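Local coordinates for monosaccharide ABC transporter substrate-binding protein, CUT2 family (Bradyrhizobium sp., PDB 4YHS) that probably binds a sugar or a similar small solute in the periplasm and hands it to a CUT2-family ABC importer, at residues Q108-V113 with N131-E136; K141-D146 with V311-G316. All blocks are in the same frame, centred on the assembly; numbering follows the deposited sequence.

Interaction 1. Residues Q108-V113 with N131-E136; sequences QIEDCV and NKVIGE
Val133 meets two residues of the facing helix with a single methyl group, CG2. Val133 CG2 lies 3.8 Å from CG of Glu110, the aliphatic part of that acid. The same methyl is 4.1 Å from CG2 of Ile109. Val133 crosses both partners at a slant, and each offers one close carbon pair. The torsion of Val133 (chi1 63°) turns CG2 away from its own backbone N and out to the other helix. CG1 is left between the backbone N and the carbonyl carbon.

Farther out, toward solvent, the contact becomes polar. Glu110 runs out extended beyond CG and brings its carboxylate toward that of Glu136. The two acids do not bond directly: Glu110 OE2 and Glu136 OE1 stay 4.6 Å apart. A water sits between them and donates to both, at 2.9 Å from Glu110 OE2 and 2.7 Å from Glu136 OE1. This probably eases the repulsion between the like charges.

The helices 102-115 and 131-138 belong to an alpha/beta lobe of the periplasmic binding protein fold. They pack side by side against its sheet, with strand 119-122 between them in sequence.

Lys132 holds the other oxygen of Glu136. Its NZ forms a salt bridge to Glu136 OE2, one turn along the same helix. The 2.5 Å between Lys132 NZ and Glu136 OE2 is unusually short, and its exact value is doubtful. The ammonium comes from the syn side, 28° out of the carboxylate plane. The lysine probably offsets part of the negative charge here.

On the sheet side of the touching residues, Ile109 also packs on Ile122 and Ile137. Ile134 turns from the facing helix and rests on Ile122 as well. Cys112, three residues after Ile109, is tied to Cys62 by a disulfide.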
ATOM      1  N   GLN A 108      19.900  -3.808  12.900  1.00 23.85           N
ATOM      2  CA  GLN A 108      20.150  -4.245  11.520  1.00 20.67           C
ATOM      3  C   GLN A 108      20.582  -3.073  10.625  1.00 31.36           C
ATOM      4  O   GLN A 108      21.500  -3.210   9.802  1.00 22.61           O
ATOM      5  CB  GLN A 108      18.908  -4.927  10.932  1.00 18.95           C
ATOM      6  CG  GLN A 108      18.650  -6.309  11.459  1.00 20.15           C
ATOM      7  CD  GLN A 108      17.404  -6.929  10.859  1.00 20.61           C
ATOM      8  OE1 GLN A 108      16.360  -6.284  10.751  1.00 22.74           O
ATOM      9  NE2 GLN A 108      17.504  -8.201  10.479  1.00 24.05           N
ATOM     10  N   ILE A 109      19.926  -1.927  10.787  1.00 20.97           N
ATOM     11  CA  ILE A 109      20.339  -0.691  10.108  1.00 22.04           C
ATOM     12  C   ILE A 109      21.728  -0.216  10.577  1.00 23.85           C
ATOM     13  O   ILE A 109      22.595   0.105   9.756  1.00 24.45           O
ATOM     14  CB  ILE A 109      19.287   0.453  10.333  1.00 20.84           C
ATOM     15  CG1 ILE A 109      17.991   0.126   9.585  1.00 16.49           C
ATOM     16  CG2 ILE A 109      19.840   1.808   9.917  1.00 29.87           C
ATOM     17  CD1 ILE A 109      16.735   0.919  10.065  1.00 21.78           C
ATOM     18  N   GLU A 110      21.949  -0.156  11.884  1.00 23.92           N
ATOM     19  CA  GLU A 110      23.265   0.233  12.391  1.00 21.22           C
ATOM     20  C   GLU A 110      24.339  -0.672  11.781  1.00 21.17           C
ATOM     21  O   GLU A 110      25.392  -0.205  11.340  1.00 25.57           O
ATOM     22  CB  GLU A 110      23.328   0.146  13.907  1.00 25.13           C
ATOM     23  CG  GLU A 110      22.613   1.255  14.635  1.00 30.38           C
ATOM     24  CD  GLU A 110      22.613   1.073  16.129  1.00 36.18           C
ATOM     25  OE1 GLU A 110      22.591  -0.087  16.615  1.00 32.52           O
ATOM     26  OE2 GLU A 110      22.647   2.106  16.817  1.00 37.74           O
ATOM     27  N   ASP A 111      24.048  -1.968  11.763  1.00 20.85           N
ATOM     28  CA  ASP A 111      25.010  -2.939  11.265  1.00 22.25           C
ATOM     29  C   ASP A 111      25.247  -2.785   9.757  1.00 20.86           C
ATOM     30  O   ASP A 111      26.394  -2.910   9.315  1.00 23.51           O
ATOM     31  CB  ASP A 111      24.544  -4.354  11.595  1.00 23.80           C
ATOM     32  CG  ASP A 111      24.584  -4.660  13.088  1.00 26.94           C
ATOM     33  OD1 ASP A 111      25.156  -3.883  13.884  1.00 29.36           O
ATOM     34  OD2 ASP A 111      24.054  -5.716  13.460  1.00 24.87           O
ATOM     35  N   CYS A 112      24.221  -2.504   8.961  1.00 19.97           N
ATOM     36  CA  CYS A 112      24.441  -2.481   7.502  1.00 19.83           C
ATOM     37  C   CYS A 112      25.230  -1.209   7.189  1.00 24.35           C
ATOM     38  O   CYS A 112      26.062  -1.205   6.278  1.00 27.03           O
ATOM     39  CB  CYS A 112      23.138  -2.595   6.684  1.00 30.79           C
ATOM     40  SG  CYS A 112      22.086  -1.159   6.587  1.00 30.57           S
ATOM     41  N   VAL A 113      25.028  -0.158   7.977  1.00 24.38           N
ATOM     42  CA  VAL A 113      25.802   1.073   7.783  1.00 22.99           C
ATOM     43  C   VAL A 113      27.265   0.889   8.222  1.00 22.67           C
ATOM     44  O   VAL A 113      28.195   1.366   7.556  1.00 23.77           O
ATOM     45  CB  VAL A 113      25.192   2.252   8.543  1.00 25.24           C
ATOM     46  CG1 VAL A 113      26.116   3.488   8.422  1.00 23.82           C
ATOM     47  CG2 VAL A 113      23.802   2.540   7.987  1.00 20.06           C
ATOM     48  N   ASN A 131      14.087   7.523  14.383  1.00 23.56           N
ATOM     49  CA  ASN A 131      14.549   8.899  14.189  1.00 23.19           C
ATOM     50  C   ASN A 131      15.968   9.147  14.723  1.00 24.86           C
ATOM     51  O   ASN A 131      16.754   9.866  14.115  1.00 24.44           O
ATOM     52  CB  ASN A 131      13.561   9.866  14.842  1.00 26.04           C
ATOM     53  CG  ASN A 131      12.289  10.034  14.033  1.00 26.48           C
ATOM     54  OD1 ASN A 131      12.087   9.356  13.008  1.00 26.29           O
ATOM     55  ND2 ASN A 131      11.404  10.923  14.498  1.00 26.39           N
ATOM     56  N   LYS A 132      16.305   8.562  15.856  1.00 24.38           N
ATOM     57  CA  LYS A 132      17.646   8.745  16.394  1.00 27.69           C
ATOM     58  C   LYS A 132      18.699   8.125  15.458  1.00 23.25           C
ATOM     59  O   LYS A 132      19.693   8.776  15.106  1.00 25.02           O
ATOM     60  CB  LYS A 132      17.734   8.141  17.785  1.00 28.17           C
ATOM     61  CG  LYS A 132      19.090   8.232  18.430  1.00 41.35           C
ATOM     62  CD  LYS A 132      19.015   7.714  19.857  1.00 49.62           C
ATOM     63  CE  LYS A 132      20.340   7.854  20.586  1.00 54.58           C
ATOM     64  NZ  LYS A 132      21.501   7.513  19.718  1.00 57.69           N
ATOM     65  N   VAL A 133      18.491   6.885  15.033  1.00 25.72           N
ATOM     66  CA  VAL A 133      19.489   6.242  14.181  1.00 26.49           C
ATOM     67  C   VAL A 133      19.515   6.874  12.778  1.00 26.84           C
ATOM     68  O   VAL A 133      20.585   7.006  12.167  1.00 24.51           O
ATOM     69  CB  VAL A 133      19.274   4.707  14.069  1.00 25.39           C
ATOM     70  CG1 VAL A 133      17.924   4.348  13.399  1.00 21.56           C
ATOM     71  CG2 VAL A 133      20.451   4.061  13.319  1.00 32.39           C
ATOM     72  N   ILE A 134      18.360   7.279  12.266  1.00 26.55           N
ATOM     73  CA  ILE A 134      18.347   8.018  10.997  1.00 25.43           C
ATOM     74  C   ILE A 134      19.157   9.325  11.092  1.00 23.84           C
ATOM     75  O   ILE A 134      19.893   9.667  10.167  1.00 22.42           O
ATOM     76  CB  ILE A 134      16.899   8.295  10.531  1.00 18.14           C
ATOM     77  CG1 ILE A 134      16.239   6.963  10.173  1.00 20.85           C
ATOM     78  CG2 ILE A 134      16.902   9.183   9.304  1.00 17.96           C
ATOM     79  CD1 ILE A 134      14.796   7.021   9.746  1.00 24.60           C
ATOM     80  N   GLY A 135      19.051  10.056  12.201  1.00 23.85           N
ATOM     81  CA  GLY A 135      19.829  11.285  12.358  1.00 30.11           C
ATOM     82  C   GLY A 135      21.327  11.004  12.323  1.00 30.01           C
ATOM     83  O   GLY A 135      22.114  11.758  11.764  1.00 24.45           O
ATOM     84  N   GLU A 136      21.717   9.877  12.896  1.00 30.45           N
ATOM     85  CA  GLU A 136      23.125   9.504  12.965  1.00 30.12           C
ATOM     86  C   GLU A 136      23.656   9.082  11.596  1.00 27.72           C
ATOM     87  O   GLU A 136      24.758   9.458  11.212  1.00 28.05           O
ATOM     88  CB  GLU A 136      23.296   8.402  14.012  1.00 28.47           C
ATOM     89  CG  GLU A 136      22.940   8.897  15.411  1.00 29.79           C
ATOM     90  CD  GLU A 136      22.835   7.801  16.450  1.00 48.34           C
ATOM     91  OE1 GLU A 136      22.753   6.610  16.077  1.00 52.21           O
ATOM     92  OE2 GLU A 136      22.813   8.145  17.652  1.00 45.79           O
TER
HETATM   93  O   HOH W   1      21.183   4.610  17.027  1.00 44.70           O

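Interaction 2. Residues K141-D146 with V311-G316; sequences KIPVID and VRILEG
Pro143 and Ile313 bring the two backbones nearest, with their CA atoms 7.3 Å apart. Residues 141-143 lead into strand 144-147, and residues 311-314 are the last turn of helix 299-314. That helix ends in a Schellman motif: Gly316 has a positive phi (69°), with two bonds back into the last turn, one of them Gly316 N to Ile313 O at 2.9 Å. No hydrogen bond crosses; the close touches are all between carbon atoms.

Ile313 uses two branches. Its CG2 lies against the proline ring, 3.5 Å from Pro143 CG, and the two side chains run past one another with opposite headings. The other branch ends in CD1, which meets Ile145 CD1 tip to tip at 3.7 Å. The Ile145 torsions (chi1 -49°, chi2 -61°) bend its chain to carry CD1 there. Leu314 adds a second touch on the ring. Its CD2 is 4.1 Å from Pro143 CG and CD, and the Leu314 side chain runs roughly perpendicular to that of Pro143.

Ile145 also packs on Ala306, Gln309 and Ala310 of helix 299-314, while Leu314 rests on Ala119. On the opposite face, Ile142 and Val144 pack on Ile137 of helix 131-138. That helix makes the beta-alpha-beta crossover from strand 119-122 to its parallel neighbour 144-147. Helices thus cover both sheet faces, the layered alpha/beta/alpha build of a periplasmic binding protein lobe.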
ATOM      1  N   LYS A 141      26.423  11.385   5.773  1.00 40.42           N
ATOM      2  CA  LYS A 141      26.136  11.704   4.377  1.00 34.99           C
ATOM      3  C   LYS A 141      25.608  10.506   3.584  1.00 34.07           C
ATOM      4  O   LYS A 141      25.820  10.386   2.378  1.00 41.60           O
ATOM      5  CB  LYS A 141      27.381  12.260   3.700  1.00 45.53           C
ATOM      6  CG  LYS A 141      27.994  13.418   4.456  1.00 48.82           C
ATOM      7  CD  LYS A 141      29.334  13.828   3.849  1.00 59.63           C
ATOM      8  CE  LYS A 141      29.174  14.953   2.845  1.00 52.59           C
ATOM      9  NZ  LYS A 141      29.469  16.239   3.498  1.00 42.05           N
ATOM     10  N   ILE A 142      24.889   9.638   4.272  1.00 28.97           N
ATOM     11  CA  ILE A 142      24.200   8.529   3.628  1.00 20.77           C
ATOM     12  C   ILE A 142      22.699   8.850   3.436  1.00 20.67           C
ATOM     13  O   ILE A 142      21.997   9.082   4.414  1.00 24.87           O
ATOM     14  CB  ILE A 142      24.370   7.249   4.464  1.00 22.77           C
ATOM     15  CG1 ILE A 142      25.860   6.832   4.504  1.00 27.04           C
ATOM     16  CG2 ILE A 142      23.503   6.123   3.904  1.00 29.21           C
ATOM     17  CD1 ILE A 142      26.160   5.741   5.500  1.00 32.28           C
ATOM     18  N   PRO A 143      22.211   8.858   2.183  1.00 26.23           N
ATOM     19  CA  PRO A 143      20.788   9.159   1.970  1.00 20.26           C
ATOM     20  C   PRO A 143      19.894   8.097   2.599  1.00 22.29           C
ATOM     21  O   PRO A 143      20.222   6.904   2.516  1.00 18.92           O
ATOM     22  CB  PRO A 143      20.640   9.146   0.446  1.00 28.35           C
ATOM     23  CG  PRO A 143      21.995   9.267  -0.095  1.00 31.49           C
ATOM     24  CD  PRO A 143      22.926   8.684   0.908  1.00 27.52           C
ATOM     25  N   VAL A 144      18.781   8.523   3.191  1.00 18.17           N
ATOM     26  CA  VAL A 144      17.827   7.595   3.789  1.00 17.96           C
ATOM     27  C   VAL A 144      16.484   7.811   3.095  1.00 21.47           C
ATOM     28  O   VAL A 144      15.941   8.922   3.082  1.00 20.99           O
ATOM     29  CB  VAL A 144      17.694   7.793   5.319  1.00 19.15           C
ATOM     30  CG1 VAL A 144      16.721   6.792   5.895  1.00 23.18           C
ATOM     31  CG2 VAL A 144      19.073   7.664   6.003  1.00 22.76           C
ATOM     32  N   ILE A 145      15.946   6.726   2.545  1.00 19.59           N
ATOM     33  CA  ILE A 145      14.661   6.744   1.837  1.00 13.74           C
ATOM     34  C   ILE A 145      13.556   6.095   2.682  1.00 16.63           C
ATOM     35  O   ILE A 145      13.709   4.968   3.159  1.00 17.64           O
ATOM     36  CB  ILE A 145      14.756   5.966   0.514  1.00 18.13           C
ATOM     37  CG1 ILE A 145      15.974   6.374  -0.295  1.00 23.25           C
ATOM     38  CG2 ILE A 145      13.498   6.137  -0.299  1.00 15.65           C
ATOM     39  CD1 ILE A 145      16.001   7.779  -0.677  1.00 25.07           C
ATOM     40  N   ASP A 146      12.445   6.807   2.826  1.00 12.41           N
ATOM     41  CA  ASP A 146      11.262   6.368   3.550  1.00 16.22           C
ATOM     42  C   ASP A 146      10.328   5.590   2.609  1.00 17.74           C
ATOM     43  O   ASP A 146       9.680   6.174   1.735  1.00 17.45           O
ATOM     44  CB  ASP A 146      10.585   7.628   4.135  1.00 19.35           C
ATOM     45  CG  ASP A 146       9.332   7.352   4.917  1.00 15.26           C
ATOM     46  OD1 ASP A 146       8.914   6.171   5.090  1.00 18.45           O
ATOM     47  OD2 ASP A 146       8.774   8.381   5.369  1.00 16.46           O
ATOM     48  N   VAL A 311      19.297   5.980  -6.087  1.00 19.21           N
ATOM     49  CA  VAL A 311      20.344   6.065  -7.112  1.00 21.49           C
ATOM     50  C   VAL A 311      20.462   7.509  -7.610  1.00 18.33           C
ATOM     51  O   VAL A 311      21.563   8.056  -7.704  1.00 20.38           O
ATOM     52  CB  VAL A 311      20.045   5.073  -8.264  1.00 18.63           C
ATOM     53  CG1 VAL A 311      21.013   5.273  -9.445  1.00 22.44           C
ATOM     54  CG2 VAL A 311      20.138   3.607  -7.721  1.00 19.49           C
ATOM     55  N   ARG A 312      19.331   8.151  -7.865  1.00 19.38           N
ATOM     56  CA  ARG A 312      19.356   9.532  -8.375  1.00 21.37           C
ATOM     57  C   ARG A 312      20.067  10.469  -7.381  1.00 22.13           C
ATOM     58  O   ARG A 312      20.885  11.310  -7.778  1.00 28.68           O
ATOM     59  CB  ARG A 312      17.934  10.037  -8.663  1.00 20.88           C
ATOM     60  CG  ARG A 312      17.288   9.452  -9.912  1.00 28.79           C
ATOM     61  CD  ARG A 312      15.775   9.793 -10.011  1.00 18.69           C
ATOM     62  NE  ARG A 312      15.252   9.400 -11.315  1.00 20.40           N
ATOM     63  CZ  ARG A 312      15.462  10.073 -12.445  1.00 26.38           C
ATOM     64  NH1 ARG A 312      16.189  11.195 -12.432  1.00 23.84           N
ATOM     65  NH2 ARG A 312      14.946   9.632 -13.600  1.00 21.68           N
ATOM     66  N   ILE A 313      19.756  10.302  -6.096  1.00 25.12           N
ATOM     67  CA  ILE A 313      20.375  11.102  -5.041  1.00 29.37           C
ATOM     68  C   ILE A 313      21.883  10.848  -5.040  1.00 31.43           C
ATOM     69  O   ILE A 313      22.688  11.788  -5.102  1.00 20.88           O
ATOM     70  CB  ILE A 313      19.731  10.772  -3.667  1.00 19.14           C
ATOM     71  CG1 ILE A 313      18.293  11.276  -3.611  1.00 20.71           C
ATOM     72  CG2 ILE A 313      20.501  11.378  -2.486  1.00 23.17           C
ATOM     73  CD1 ILE A 313      17.485  10.620  -2.520  1.00 23.78           C
ATOM     74  N   LEU A 314      22.279   9.581  -5.011  1.00 22.48           N
ATOM     75  CA  LEU A 314      23.703   9.234  -4.962  1.00 28.51           C
ATOM     76  C   LEU A 314      24.460   9.804  -6.171  1.00 26.30           C
ATOM     77  O   LEU A 314      25.661  10.124  -6.090  1.00 25.42           O
ATOM     78  CB  LEU A 314      23.892   7.707  -4.895  1.00 22.25           C
ATOM     79  CG  LEU A 314      23.529   7.047  -3.562  1.00 18.04           C
ATOM     80  CD1 LEU A 314      23.385   5.571  -3.756  1.00 18.96           C
ATOM     81  CD2 LEU A 314      24.624   7.330  -2.577  1.00 24.40           C
ATOM     82  N   GLU A 315      23.762   9.954  -7.285  1.00 26.29           N
ATOM     83  CA  GLU A 315      24.404  10.440  -8.511  1.00 29.32           C
ATOM     84  C   GLU A 315      24.208  11.947  -8.730  1.00 31.79           C
ATOM     85  O   GLU A 315      24.636  12.495  -9.747  1.00 31.91           O
ATOM     86  CB  GLU A 315      23.871   9.645  -9.709  1.00 26.72           C
ATOM     87  CG  GLU A 315      24.239   8.166  -9.638  1.00 35.06           C
ATOM     88  CD  GLU A 315      23.840   7.404 -10.874  1.00 32.73           C
ATOM     89  OE1 GLU A 315      23.310   8.025 -11.825  1.00 35.45           O
ATOM     90  OE2 GLU A 315      24.065   6.181 -10.904  1.00 31.57           O
ATOM     91  N   GLY A 316      23.573  12.608  -7.771  1.00 31.43           N
ATOM     92  CA  GLY A 316      23.327  14.037  -7.864  1.00 31.58           C
ATOM     93  C   GLY A 316      22.331  14.448  -8.933  1.00 32.71           C
ATOM     94  O   GLY A 316      22.348  15.603  -9.381  1.00 29.02           O
TER

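In the fold
From the N terminus, the chain reaches helix 102-115, passes through strand 119-122 and comes back to helix 131-138. Interaction 1 closes this short loop, with 17 residues between its segments. The next strand, 144-147, opens interaction 2. That contact closes only after 164 residues, which include the four-stranded parallel sheet of the other lobe. The chain returns to the first lobe with strand 293-296, and helix 299-314 follows. The two contacts are in series, neither nested nor crossed. Their centres lie about 15 Å apart. Val113 with Ile142 and Ile134 with Val144 join them by packing. Interaction 1 joins two helices on one sheet face; interaction 2 joins the end of a helix on the other face to the entry of strand 144-147.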